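Local atomic coordinates of alanine racemase 1 (Caldanaerobacter subterraneus subsp. tengcongensis MB4, PDB entry 4Y2W), a protein that belongs to the alanine racemase family and combines an N-terminal TIM-type barrel with a C-terminal domain built largely of beta strands. Residues D4-T9 with P371-Y376; T247-T252 with E334-G339; K300-G305 with E344-E349. The protein carries 1 engineered substitution. One frame throughout, in Å; residues are numbered along the deposited sequence.

Interaction 1: D4-T9 with P371-Y376; sequences DGVRPT and PRVYFY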
ATOM      1  N   ASP A   4     -13.866 -10.954  16.039  1.00 42.66           N
ATOM      2  CA  ASP A   4     -14.338 -12.059  15.203  1.00 42.66           C
ATOM      3  C   ASP A   4     -13.167 -12.660  14.428  1.00 42.03           C
ATOM      4  O   ASP A   4     -12.020 -12.309  14.677  1.00 44.44           O
ATOM      5  CB  ASP A   4     -15.445 -11.571  14.255  1.00 42.36           C
ATOM      6  CG  ASP A   4     -14.970 -10.490  13.296  1.00 42.19           C
ATOM      7  OD1 ASP A   4     -13.745 -10.322  13.125  1.00 41.76           O
ATOM      8  OD2 ASP A   4     -15.828  -9.804  12.706  1.00 42.20           O
ATOM      9  N   GLY A   5     -13.455 -13.558  13.492  1.00 41.42           N
ATOM     10  CA  GLY A   5     -12.421 -14.205  12.689  1.00 41.13           C
ATOM     11  C   GLY A   5     -11.529 -13.260  11.905  1.00 40.76           C
ATOM     12  O   GLY A   5     -10.360 -13.557  11.683  1.00 42.26           O
ATOM     13  N   VAL A   6     -12.077 -12.122  11.488  1.00 39.99           N
ATOM     14  CA  VAL A   6     -11.340 -11.148  10.681  1.00 39.25           C
ATOM     15  C   VAL A   6     -10.484 -10.249  11.572  1.00 38.68           C
ATOM     16  O   VAL A   6     -10.833  -9.990  12.724  1.00 39.02           O
ATOM     17  CB  VAL A   6     -12.306 -10.284   9.837  1.00 39.07           C
ATOM     18  CG1 VAL A   6     -11.545  -9.257   9.002  1.00 39.45           C
ATOM     19  CG2 VAL A   6     -13.152 -11.171   8.935  1.00 38.67           C
ATOM     20  N   ARG A   7      -9.362  -9.777  11.031  1.00 37.63           N
ATOM     21  CA  ARG A   7      -8.475  -8.858  11.746  1.00 36.65           C
ATOM     22  C   ARG A   7      -9.258  -7.662  12.292  1.00 37.20           C
ATOM     23  O   ARG A   7     -10.185  -7.180  11.633  1.00 38.29           O
ATOM     24  CB  ARG A   7      -7.363  -8.363  10.818  1.00 35.54           C
ATOM     25  CG  ARG A   7      -6.339  -7.460  11.487  1.00 34.78           C
ATOM     26  CD  ARG A   7      -5.448  -6.790  10.465  1.00 34.48           C
ATOM     27  NE  ARG A   7      -4.527  -5.845  11.090  1.00 34.70           N
ATOM     28  CZ  ARG A   7      -3.766  -4.973  10.429  1.00 33.83           C
ATOM     29  NH1 ARG A   7      -3.806  -4.903   9.102  1.00 33.65           N
ATOM     30  NH2 ARG A   7      -2.967  -4.157  11.101  1.00 33.53           N
ATOM     31  N   PRO A   8      -8.890  -7.175  13.493  1.00 37.21           N
ATOM     32  CA  PRO A   8      -9.578  -6.001  14.033  1.00 37.60           C
ATOM     33  C   PRO A   8      -9.538  -4.803  13.080  1.00 37.51           C
ATOM     34  O   PRO A   8     -10.590  -4.253  12.746  1.00 37.69           O
ATOM     35  CB  PRO A   8      -8.811  -5.711  15.327  1.00 37.66           C
ATOM     36  CG  PRO A   8      -8.245  -7.024  15.731  1.00 37.12           C
ATOM     37  CD  PRO A   8      -7.908  -7.718  14.448  1.00 37.28           C
ATOM     38  N   THR A   9      -8.340  -4.416  12.646  1.00 37.30           N
ATOM     39  CA  THR A   9      -8.179  -3.353  11.655  1.00 37.09           C
ATOM     40  C   THR A   9      -8.687  -3.860  10.309  1.00 37.95           C
ATOM     41  O   THR A   9      -8.204  -4.873   9.808  1.00 37.74           O
ATOM     42  CB  THR A   9      -6.708  -2.911  11.543  1.00 36.47           C
ATOM     43  OG1 THR A   9      -6.324  -2.235  12.743  1.00 36.25           O
ATOM     44  CG2 THR A   9      -6.493  -1.975  10.366  1.00 36.87           C
ATOM     45  N   PRO A 371      -7.703  -6.499   5.629  1.00 33.75           N
ATOM     46  CA  PRO A 371      -8.712  -7.299   4.939  1.00 33.51           C
ATOM     47  C   PRO A 371      -9.922  -6.463   4.544  1.00 33.75           C
ATOM     48  O   PRO A 371     -10.226  -5.468   5.204  1.00 33.36           O
ATOM     49  CB  PRO A 371      -9.100  -8.342   5.983  1.00 33.00           C
ATOM     50  CG  PRO A 371      -8.853  -7.666   7.279  1.00 33.24           C
ATOM     51  CD  PRO A 371      -7.619  -6.844   7.058  1.00 33.27           C
ATOM     52  N   ARG A 372     -10.590  -6.867   3.466  1.00 34.54           N
ATOM     53  CA  ARG A 372     -11.810  -6.216   3.008  1.00 35.48           C
ATOM     54  C   ARG A 372     -13.010  -7.080   3.358  1.00 37.14           C
ATOM     55  O   ARG A 372     -13.073  -8.245   2.971  1.00 37.24           O
ATOM     56  CB  ARG A 372     -11.769  -5.980   1.497  1.00 35.32           C
ATOM     57  CG  ARG A 372     -11.084  -4.692   1.075  1.00 35.23           C
ATOM     58  CD  ARG A 372      -9.590  -4.710   1.350  1.00 35.08           C
ATOM     59  NE  ARG A 372      -8.918  -3.612   0.658  1.00 35.18           N
ATOM     60  CZ  ARG A 372      -7.615  -3.355   0.726  1.00 34.94           C
ATOM     61  NH1 ARG A 372      -6.811  -4.106   1.464  1.00 34.74           N
ATOM     62  NH2 ARG A 372      -7.109  -2.334   0.052  1.00 35.87           N
ATOM     63  N   VAL A 373     -13.945  -6.499   4.106  1.00 39.08           N
ATOM     64  CA  VAL A 373     -15.199  -7.153   4.463  1.00 39.92           C
ATOM     65  C   VAL A 373     -16.304  -6.516   3.624  1.00 41.08           C
ATOM     66  O   VAL A 373     -16.319  -5.297   3.444  1.00 41.54           O
ATOM     67  CB  VAL A 373     -15.502  -6.987   5.967  1.00 40.21           C
ATOM     68  CG1 VAL A 373     -16.778  -7.722   6.351  1.00 40.59           C
ATOM     69  CG2 VAL A 373     -14.330  -7.489   6.799  1.00 40.30           C
ATOM     70  N   TYR A 374     -17.226  -7.339   3.120  1.00 43.13           N
ATOM     71  CA  TYR A 374     -18.222  -6.893   2.139  1.00 44.02           C
ATOM     72  C   TYR A 374     -19.657  -6.956   2.657  1.00 45.08           C
ATOM     73  O   TYR A 374     -20.068  -7.951   3.254  1.00 44.88           O
ATOM     74  CB  TYR A 374     -18.080  -7.710   0.854  1.00 43.64           C
ATOM     75  CG  TYR A 374     -16.783  -7.418   0.141  1.00 43.48           C
ATOM     76  CD1 TYR A 374     -16.659  -6.310  -0.692  1.00 43.30           C
ATOM     77  CD2 TYR A 374     -15.668  -8.226   0.326  1.00 43.04           C
ATOM     78  CE1 TYR A 374     -15.465  -6.024  -1.333  1.00 42.98           C
ATOM     79  CE2 TYR A 374     -14.471  -7.951  -0.316  1.00 43.05           C
ATOM     80  CZ  TYR A 374     -14.375  -6.847  -1.141  1.00 42.56           C
ATOM     81  OH  TYR A 374     -13.191  -6.573  -1.775  1.00 41.61           O
ATOM     82  N   PHE A 375     -20.406  -5.882   2.400  1.00 46.69           N
ATOM     83  CA  PHE A 375     -21.783  -5.732   2.873  1.00 47.52           C
ATOM     84  C   PHE A 375     -22.757  -5.436   1.734  1.00 48.96           C
ATOM     85  O   PHE A 375     -22.408  -4.776   0.757  1.00 47.19           O
ATOM     86  CB  PHE A 375     -21.861  -4.602   3.902  1.00 47.38           C
ATOM     87  CG  PHE A 375     -21.246  -4.947   5.226  1.00 47.16           C
ATOM     88  CD1 PHE A 375     -19.891  -4.755   5.446  1.00 46.81           C
ATOM     89  CD2 PHE A 375     -22.024  -5.467   6.253  1.00 48.01           C
ATOM     90  CE1 PHE A 375     -19.322  -5.070   6.669  1.00 46.80           C
ATOM     91  CE2 PHE A 375     -21.461  -5.788   7.477  1.00 47.48           C
ATOM     92  CZ  PHE A 375     -20.109  -5.587   7.686  1.00 46.89           C
ATOM     93  N   TYR A 376     -23.983  -5.932   1.881  1.00 52.96           N
ATOM     94  CA  TYR A 376     -25.061  -5.677   0.927  1.00 55.52           C
ATOM     95  C   TYR A 376     -26.406  -5.708   1.660  1.00 57.05           C
ATOM     96  O   TYR A 376     -26.744  -6.704   2.307  1.00 58.43           O
ATOM     97  CB  TYR A 376     -25.033  -6.709  -0.204  1.00 56.25           C
ATOM     98  CG  TYR A 376     -25.857  -6.313  -1.412  1.00 58.37           C
ATOM     99  CD1 TYR A 376     -25.396  -5.347  -2.309  1.00 58.13           C
ATOM    100  CD2 TYR A 376     -27.097  -6.904  -1.661  1.00 59.56           C
ATOM    101  CE1 TYR A 376     -26.146  -4.981  -3.415  1.00 58.06           C
ATOM    102  CE2 TYR A 376     -27.852  -6.544  -2.767  1.00 59.29           C
ATOM    103  CZ  TYR A 376     -27.373  -5.584  -3.640  1.00 58.93           C
ATOM    104  OH  TYR A 376     -28.123  -5.227  -4.735  1.00 58.29           O
TER
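Val6, Arg7 and Thr9 pack against Pro371, and Val6 also reaches Val373, in a small, buried, largely apolar contact. It joins the loop leading into strand 10-14 to the beginning of strand 372-376. These two strands run parallel in the mixed beta sheet of the protein, and the contact lies at the end of this pair where the chain enters both strands, bringing the two ends of a long chain together. Pro371 carries most of it, touched by three residues of the N-terminal loop. CG1 of Val6 lies anti to the backbone N (chi1 180°), which sets this methyl against the proline ring, 3.6 Å from Pro371 CG. The two side chains lie alongside each other but point in opposite directions. The same methyl also meets a methyl branch further along the strand, with Val6 CG1 4.0 Å from Val373 CG2. Arg7 uses its aliphatic part, crossing the proline at about a right angle. Its CB is 3.9 Å from Pro371 CG, and its CD is 4.0 Å from Pro371 CD. Thr9 adds a backbone atom, its carbonyl O approaching Pro371 CD at 3.4 Å. Thr9 CB also stands over one face of the Arg7 guanidinium, offset toward the rim. The extended chain of Arg7 carries that charged group past the proline to a salt bridge with Asp289. Asp4 forms a salt bridge with Arg10, while its carbonyl O is bonded to Thr92 and Gln93 of the second subunit, which places this loop at the dimer interface. Loop and strand start are thus held together mainly by apolar packing, with the charges of Arg7 and Asp4 paired within the same chain, away from the proline.

Interaction 2: T247-T252 with E334-G339; sequences TLRFTT and EVVIIG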
ATOM      1  N   THR A 247     -19.220   4.421   0.716  1.00 42.69           N
ATOM      2  CA  THR A 247     -18.915   3.094   0.176  1.00 42.11           C
ATOM      3  C   THR A 247     -17.880   2.320   0.989  1.00 42.46           C
ATOM      4  O   THR A 247     -17.879   1.087   0.969  1.00 42.87           O
ATOM      5  CB  THR A 247     -18.409   3.186  -1.274  1.00 41.64           C
ATOM      6  OG1 THR A 247     -17.317   4.108  -1.345  1.00 41.30           O
ATOM      7  CG2 THR A 247     -19.516   3.651  -2.198  1.00 42.16           C
ATOM      8  N   LEU A 248     -17.001   3.035   1.690  1.00 42.09           N
ATOM      9  CA  LEU A 248     -15.940   2.405   2.474  1.00 41.72           C
ATOM     10  C   LEU A 248     -15.865   2.958   3.888  1.00 42.18           C
ATOM     11  O   LEU A 248     -15.899   4.172   4.085  1.00 42.53           O
ATOM     12  CB  LEU A 248     -14.593   2.616   1.790  1.00 40.76           C
ATOM     13  CG  LEU A 248     -13.367   2.038   2.504  1.00 40.33           C
ATOM     14  CD1 LEU A 248     -12.352   1.552   1.480  1.00 40.11           C
ATOM     15  CD2 LEU A 248     -12.732   3.031   3.473  1.00 40.51           C
ATOM     16  N   ARG A 249     -15.739   2.061   4.865  1.00 42.46           N
ATOM     17  CA  ARG A 249     -15.418   2.453   6.238  1.00 42.73           C
ATOM     18  C   ARG A 249     -14.124   1.772   6.694  1.00 41.67           C
ATOM     19  O   ARG A 249     -14.071   0.550   6.836  1.00 42.34           O
ATOM     20  CB  ARG A 249     -16.559   2.106   7.193  1.00 43.17           C
ATOM     21  CG  ARG A 249     -17.847   2.872   6.938  1.00 44.23           C
ATOM     22  CD  ARG A 249     -18.607   3.101   8.235  1.00 45.12           C
ATOM     23  NE  ARG A 249     -18.759   1.863   8.999  1.00 45.49           N
ATOM     24  CZ  ARG A 249     -18.878   1.780  10.325  1.00 45.31           C
ATOM     25  NH1 ARG A 249     -18.864   2.866  11.095  1.00 44.75           N
ATOM     26  NH2 ARG A 249     -19.005   0.587  10.891  1.00 46.43           N
ATOM     27  N   PHE A 250     -13.084   2.574   6.910  1.00 39.96           N
ATOM     28  CA  PHE A 250     -11.791   2.083   7.373  1.00 39.04           C
ATOM     29  C   PHE A 250     -11.816   2.110   8.894  1.00 38.14           C
ATOM     30  O   PHE A 250     -11.824   3.182   9.490  1.00 37.67           O
ATOM     31  CB  PHE A 250     -10.674   2.974   6.812  1.00 38.86           C
ATOM     32  CG  PHE A 250      -9.276   2.444   7.008  1.00 38.80           C
ATOM     33  CD1 PHE A 250      -9.027   1.144   7.447  1.00 38.95           C
ATOM     34  CD2 PHE A 250      -8.191   3.258   6.704  1.00 38.76           C
ATOM     35  CE1 PHE A 250      -7.731   0.685   7.606  1.00 38.82           C
ATOM     36  CE2 PHE A 250      -6.896   2.802   6.859  1.00 39.24           C
ATOM     37  CZ  PHE A 250      -6.664   1.513   7.310  1.00 39.05           C
ATOM     38  N   THR A 251     -11.851   0.931   9.514  1.00 37.61           N
ATOM     39  CA  THR A 251     -12.078   0.820  10.954  1.00 37.49           C
ATOM     40  C   THR A 251     -11.048  -0.060  11.666  1.00 37.16           C
ATOM     41  O   THR A 251     -10.358  -0.868  11.037  1.00 37.52           O
ATOM     42  CB  THR A 251     -13.483   0.255  11.240  1.00 37.90           C
ATOM     43  OG1 THR A 251     -13.504  -1.156  10.991  1.00 37.78           O
ATOM     44  CG2 THR A 251     -14.531   0.945  10.364  1.00 38.12           C
ATOM     45  N   THR A 252     -10.955   0.117  12.983  1.00 35.98           N
ATOM     46  CA  THR A 252     -10.128  -0.731  13.845  1.00 35.43           C
ATOM     47  C   THR A 252     -10.748  -0.836  15.240  1.00 35.65           C
ATOM     48  O   THR A 252     -11.856  -0.348  15.466  1.00 35.51           O
ATOM     49  CB  THR A 252      -8.685  -0.210  13.944  1.00 35.09           C
ATOM     50  OG1 THR A 252      -7.884  -1.163  14.649  1.00 35.17           O
ATOM     51  CG2 THR A 252      -8.623   1.130  14.661  1.00 35.23           C
ATOM     52  N   GLU A 334     -15.280  -0.093  18.484  1.00 42.83           N
ATOM     53  CA  GLU A 334     -14.902   0.262  17.122  1.00 42.57           C
ATOM     54  C   GLU A 334     -14.257   1.645  17.080  1.00 41.69           C
ATOM     55  O   GLU A 334     -14.713   2.571  17.757  1.00 42.24           O
ATOM     56  CB  GLU A 334     -16.140   0.238  16.225  1.00 43.49           C
ATOM     57  CG  GLU A 334     -15.885   0.577  14.766  1.00 44.38           C
ATOM     58  CD  GLU A 334     -17.154   0.542  13.940  1.00 44.25           C
ATOM     59  OE1 GLU A 334     -17.136  -0.056  12.843  1.00 44.80           O
ATOM     60  OE2 GLU A 334     -18.169   1.106  14.395  1.00 43.32           O
ATOM     61  N   VAL A 335     -13.198   1.776  16.286  1.00 39.98           N
ATOM     62  CA  VAL A 335     -12.561   3.068  16.043  1.00 39.81           C
ATOM     63  C   VAL A 335     -12.517   3.316  14.539  1.00 39.88           C
ATOM     64  O   VAL A 335     -11.863   2.578  13.806  1.00 41.34           O
ATOM     65  CB  VAL A 335     -11.137   3.121  16.622  1.00 39.28           C
ATOM     66  CG1 VAL A 335     -10.454   4.434  16.258  1.00 39.07           C
ATOM     67  CG2 VAL A 335     -11.180   2.939  18.133  1.00 39.53           C
ATOM     68  N   VAL A 336     -13.218   4.352  14.087  1.00 39.36           N
ATOM     69  CA  VAL A 336     -13.323   4.652  12.660  1.00 38.69           C
ATOM     70  C   VAL A 336     -12.239   5.645  12.242  1.00 37.61           C
ATOM     71  O   VAL A 336     -12.069   6.695  12.857  1.00 36.71           O
ATOM     72  CB  VAL A 336     -14.726   5.192  12.298  1.00 38.50           C
ATOM     73  CG1 VAL A 336     -14.804   5.584  10.827  1.00 38.58           C
ATOM     74  CG2 VAL A 336     -15.782   4.147  12.622  1.00 38.54           C
ATOM     75  N   ILE A 337     -11.514   5.283  11.189  1.00 37.58           N
ATOM     76  CA  ILE A 337     -10.420   6.083  10.649  1.00 38.35           C
ATOM     77  C   ILE A 337     -10.895   6.894   9.449  1.00 39.21           C
ATOM     78  O   ILE A 337     -10.562   8.074   9.308  1.00 39.79           O
ATOM     79  CB  ILE A 337      -9.265   5.168  10.203  1.00 38.46           C
ATOM     80  CG1 ILE A 337      -8.833   4.255  11.356  1.00 38.87           C
ATOM     81  CG2 ILE A 337      -8.091   5.995   9.695  1.00 38.64           C
ATOM     82  CD1 ILE A 337      -8.176   2.967  10.905  1.00 39.68           C
ATOM     83  N   ILE A 338     -11.651   6.228   8.577  1.00 39.92           N
ATOM     84  CA  ILE A 338     -12.317   6.847   7.437  1.00 40.27           C
ATOM     85  C   ILE A 338     -13.766   6.392   7.464  1.00 40.15           C
ATOM     86  O   ILE A 338     -14.032   5.199   7.612  1.00 40.19           O
ATOM     87  CB  ILE A 338     -11.706   6.395   6.095  1.00 40.54           C
ATOM     88  CG1 ILE A 338     -10.213   6.728   6.041  1.00 40.45           C
ATOM     89  CG2 ILE A 338     -12.455   7.030   4.926  1.00 40.63           C
ATOM     90  CD1 ILE A 338      -9.498   6.138   4.844  1.00 41.00           C
ATOM     91  N   GLY A 339     -14.695   7.333   7.328  1.00 40.53           N
ATOM     92  CA  GLY A 339     -16.116   7.005   7.271  1.00 40.81           C
ATOM     93  C   GLY A 339     -16.958   7.540   8.418  1.00 41.24           C
ATOM     94  O   GLY A 339     -16.529   8.409   9.177  1.00 39.12           O
TER
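Phe250 meets both Ile337 and Ile338, and this is the densely packed, buried part of the contact. Phe250 CG is anti to the backbone N (chi1 -170°), which starts the ring off beside the carbonyl carbon. CD1 of Ile337 lies over the centre of one ring face, a CH-pi contact with CD1 3.9 Å from the Phe250 centroid and 6° off the normal. CD1 of Ile338 lies at the ring edge, 3.7 Å from Phe250 CD2, while CB of Ile338 packs on CB of Phe250. Both isoleucines can face one residue because the antiparallel pairing contains a classic beta bulge. Phe250 O accepts from two successive amides, Ile337 N at 2.7 Å, nearly along the C=O axis, and Ile338 N at 3.2 Å, in the carbonyl plane on a lone pair. Beyond the bulge the ladder resumes with Thr251 opposite Val336 and a hydrogen-bonded pair of Thr252 and Val335. In the C-terminal domain this places strand 248-260 between strand 334-336 and strand 10-14, whose Val11 also touches Phe250. The face bearing Thr251 and Val336 leads to a more open, polar margin. There Arg249 and Glu334, both partly exposed, form a salt bridge with NH2 of Arg249 2.8 Å from OE1 of Glu334. Their side chains cross at about a right angle, and the guanidinium and carboxylate planes are turned 80° apart, so the grip is single rather than a flat two-point pairing. Arg249 also bonds to Thr340 O through NH1 and to Glu12 through NH2.

Interaction 3: K300-G305 with E344-E349; sequences KLLLKG and ETVSVE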
ATOM      1  N   LYS A 300      -7.901  13.390  14.219  1.00 42.20           N
ATOM      2  CA  LYS A 300      -8.815  12.859  15.214  1.00 42.25           C
ATOM      3  C   LYS A 300      -9.684  11.788  14.579  1.00 41.72           C
ATOM      4  O   LYS A 300     -10.270  12.007  13.519  1.00 41.07           O
ATOM      5  CB  LYS A 300      -9.670  13.981  15.797  1.00 43.06           C
ATOM      6  CG  LYS A 300      -8.852  15.093  16.432  1.00 43.95           C
ATOM      7  CD  LYS A 300      -9.730  16.225  16.935  1.00 45.19           C
ATOM      8  CE  LYS A 300      -8.887  17.318  17.575  1.00 45.88           C
ATOM      9  NZ  LYS A 300      -9.728  18.321  18.285  1.00 46.49           N
ATOM     10  N   LEU A 301      -9.740  10.623  15.224  1.00 42.09           N
ATOM     11  CA  LEU A 301     -10.547   9.496  14.754  1.00 41.79           C
ATOM     12  C   LEU A 301     -11.859   9.466  15.516  1.00 41.47           C
ATOM     13  O   LEU A 301     -11.995  10.115  16.553  1.00 41.74           O
ATOM     14  CB  LEU A 301      -9.808   8.174  14.972  1.00 41.85           C
ATOM     15  CG  LEU A 301      -8.339   8.099  14.552  1.00 42.33           C
ATOM     16  CD1 LEU A 301      -7.770   6.729  14.895  1.00 42.66           C
ATOM     17  CD2 LEU A 301      -8.163   8.393  13.072  1.00 42.36           C
ATOM     18  N   LEU A 302     -12.817   8.704  15.007  1.00 41.95           N
ATOM     19  CA  LEU A 302     -14.131   8.603  15.633  1.00 42.72           C
ATOM     20  C   LEU A 302     -14.213   7.381  16.535  1.00 43.41           C
ATOM     21  O   LEU A 302     -13.817   6.284  16.144  1.00 43.98           O
ATOM     22  CB  LEU A 302     -15.233   8.542  14.577  1.00 42.68           C
ATOM     23  CG  LEU A 302     -15.488   9.836  13.804  1.00 42.11           C
ATOM     24  CD1 LEU A 302     -16.446   9.584  12.650  1.00 42.16           C
ATOM     25  CD2 LEU A 302     -16.029  10.919  14.727  1.00 42.38           C
ATOM     26  N   LEU A 303     -14.731   7.593  17.741  1.00 43.99           N
ATOM     27  CA  LEU A 303     -14.934   6.535  18.722  1.00 43.81           C
ATOM     28  C   LEU A 303     -16.176   6.887  19.519  1.00 45.15           C
ATOM     29  O   LEU A 303     -16.167   7.861  20.275  1.00 46.66           O
ATOM     30  CB  LEU A 303     -13.722   6.429  19.651  1.00 43.35           C
ATOM     31  CG  LEU A 303     -13.877   5.595  20.930  1.00 43.06           C
ATOM     32  CD1 LEU A 303     -14.236   4.152  20.608  1.00 42.55           C
ATOM     33  CD2 LEU A 303     -12.612   5.663  21.774  1.00 42.99           C
ATOM     34  N   LYS A 304     -17.242   6.109  19.337  1.00 45.63           N
ATOM     35  CA  LYS A 304     -18.533   6.363  19.986  1.00 45.85           C
ATOM     36  C   LYS A 304     -19.117   7.724  19.601  1.00 45.73           C
ATOM     37  O   LYS A 304     -19.779   8.377  20.409  1.00 46.12           O
ATOM     38  CB  LYS A 304     -18.407   6.263  21.512  1.00 46.10           C
ATOM     39  CG  LYS A 304     -17.910   4.921  22.019  1.00 46.37           C
ATOM     40  CD  LYS A 304     -17.519   5.009  23.483  1.00 46.96           C
ATOM     41  CE  LYS A 304     -17.613   3.661  24.175  1.00 47.66           C
ATOM     42  NZ  LYS A 304     -18.996   3.364  24.639  1.00 47.86           N
ATOM     43  N   GLY A 305     -18.864   8.150  18.365  1.00 45.90           N
ATOM     44  CA  GLY A 305     -19.339   9.445  17.877  1.00 46.46           C
ATOM     45  C   GLY A 305     -18.597  10.652  18.429  1.00 46.89           C
ATOM     46  O   GLY A 305     -19.036  11.787  18.235  1.00 48.28           O
ATOM     47  N   GLU A 344     -21.713  11.561  12.626  1.00 56.54           N
ATOM     48  CA  GLU A 344     -20.371  12.132  12.616  1.00 53.96           C
ATOM     49  C   GLU A 344     -19.509  11.387  11.605  1.00 51.12           C
ATOM     50  O   GLU A 344     -19.584  10.163  11.499  1.00 50.63           O
ATOM     51  CB  GLU A 344     -19.740  12.043  14.008  1.00 54.10           C
ATOM     52  CG  GLU A 344     -18.793  13.185  14.322  1.00 55.18           C
ATOM     53  CD  GLU A 344     -19.505  14.522  14.416  1.00 55.42           C
ATOM     54  OE1 GLU A 344     -20.422  14.652  15.256  1.00 54.75           O
ATOM     55  OE2 GLU A 344     -19.143  15.441  13.650  1.00 54.52           O
ATOM     56  N   THR A 345     -18.687  12.125  10.867  1.00 48.31           N
ATOM     57  CA  THR A 345     -17.952  11.551   9.751  1.00 46.13           C
ATOM     58  C   THR A 345     -16.544  12.122   9.645  1.00 44.08           C
ATOM     59  O   THR A 345     -16.357  13.336   9.643  1.00 43.46           O
ATOM     60  CB  THR A 345     -18.707  11.798   8.427  1.00 46.36           C
ATOM     61  OG1 THR A 345     -20.010  11.206   8.507  1.00 46.52           O
ATOM     62  CG2 THR A 345     -17.958  11.202   7.232  1.00 46.20           C
ATOM     63  N   VAL A 346     -15.561  11.228   9.574  1.00 42.99           N
ATOM     64  CA  VAL A 346     -14.214  11.592   9.137  1.00 43.19           C
ATOM     65  C   VAL A 346     -14.057  11.096   7.706  1.00 43.77           C
ATOM     66  O   VAL A 346     -13.539  10.005   7.460  1.00 44.20           O
ATOM     67  CB  VAL A 346     -13.091  11.037  10.046  1.00 42.92           C
ATOM     68  CG1 VAL A 346     -12.904  11.937  11.254  1.00 42.57           C
ATOM     69  CG2 VAL A 346     -13.357   9.597  10.475  1.00 43.33           C
ATOM     70  N   SER A 347     -14.527  11.911   6.763  1.00 44.20           N
ATOM     71  CA  SER A 347     -14.607  11.508   5.362  1.00 43.45           C
ATOM     72  C   SER A 347     -13.228  11.277   4.766  1.00 43.74           C
ATOM     73  O   SER A 347     -12.222  11.782   5.270  1.00 43.58           O
ATOM     74  CB  SER A 347     -15.350  12.560   4.529  1.00 42.88           C
ATOM     75  OG  SER A 347     -14.509  13.661   4.216  1.00 42.90           O
ATOM     76  N   VAL A 348     -13.201  10.504   3.688  1.00 44.16           N
ATOM     77  CA  VAL A 348     -11.985  10.297   2.913  1.00 45.15           C
ATOM     78  C   VAL A 348     -11.425  11.613   2.360  1.00 45.01           C
ATOM     79  O   VAL A 348     -10.213  11.763   2.236  1.00 45.47           O
ATOM     80  CB  VAL A 348     -12.217   9.290   1.760  1.00 46.34           C
ATOM     81  CG1 VAL A 348     -13.186   9.847   0.718  1.00 46.16           C
ATOM     82  CG2 VAL A 348     -10.889   8.888   1.123  1.00 46.68           C
ATOM     83  N   GLU A 349     -12.305  12.560   2.037  1.00 46.07           N
ATOM     84  CA  GLU A 349     -11.873  13.869   1.540  1.00 46.12           C
ATOM     85  C   GLU A 349     -11.179  14.694   2.629  1.00 45.07           C
ATOM     86  O   GLU A 349     -10.173  15.356   2.362  1.00 43.01           O
ATOM     87  CB  GLU A 349     -13.050  14.651   0.948  1.00 46.60           C
ATOM     88  CG  GLU A 349     -12.608  15.861   0.130  1.00 47.18           C
ATOM     89  CD  GLU A 349     -13.748  16.563  -0.584  1.00 47.14           C
ATOM     90  OE1 GLU A 349     -13.471  17.531  -1.332  1.00 46.52           O
ATOM     91  OE2 GLU A 349     -14.914  16.155  -0.397  1.00 47.23           O
TER
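Leu302 has CG anti to its carbonyl carbon (chi1 -71°), and Val346 has CG1 anti to its own (chi1 -82°), leaving CG2 between the backbone N and the carbonyl carbon; these torsions place Leu302 CG and both Val346 methyls, and the two side chains meet tip to tip. The contact sets a beta hairpin of the C-terminal domain against the short strand 345-346. Strands 300-303 and 306-311 pair antiparallel through the two-residue turn Lys304-Gly305, whose left-handed backbone angles fit type I'. Strand 345-346 leads through the N-cap residue Ser347, whose OG bonds to Ser350 N, into helix 348-354. Leu302 is the main link, its two methyls being used differently. CD1 lies against the backbone of Glu344 to Val346, with Leu302 CD1 3.4 Å from Glu344 O, and also packs against a methyl, with Leu302 CD1 3.8 Å from Val346 CG2. CD2 turns to the hydrocarbon part of Glu344, where Leu302 CD2 lies 3.6 Å from Glu344 CG; here the side chains cross at about a right angle. Val346 reaches the start of the hairpin strand with its other branch, CG1 being 3.5 Å from Lys300 O. The burial is uneven: Leu302 and Val346 are enclosed, whereas Glu344 is partly exposed and Lys300 is at the exposed margin, its amine end turned from the contact. Tyr307 lies beside both Leu302 and Val346, and its hydroxyl makes weak hydrogen bonds with Glu344 OE2 and Thr345 O. The chain of Glu344 bends at chi2 (66°), carrying CD away from an extended course, while CB and CG lie against Leu302 CD2. At the hairpin turn the approach is looser, with Gly305 O 4.2 Å from Glu344 CG.

Interactions 1 and 2 are buried, whereas interaction 3 reaches the surface. All three involve the mixed sheet, and interaction 2 lies between the others, touching both. Only interaction 2 is held by strand hydrogen bonding and a salt bridge; the other two rely on apolar side chains against aliphatic or backbone atoms. Polar links nevertheless join neighbours: Thr9 OG1 lies 2.7 Å from Thr252 OG1, a probable hydrogen bond between interactions 1 and 2. Val336 N to Leu302 O and Gly339 N to Val346 O, each 2.9 Å and probably hydrogen-bonded, tie both segments of interaction 3 to 334-339. Interactions 1 and 3 do not touch, their nearest atoms being about 9 Å apart.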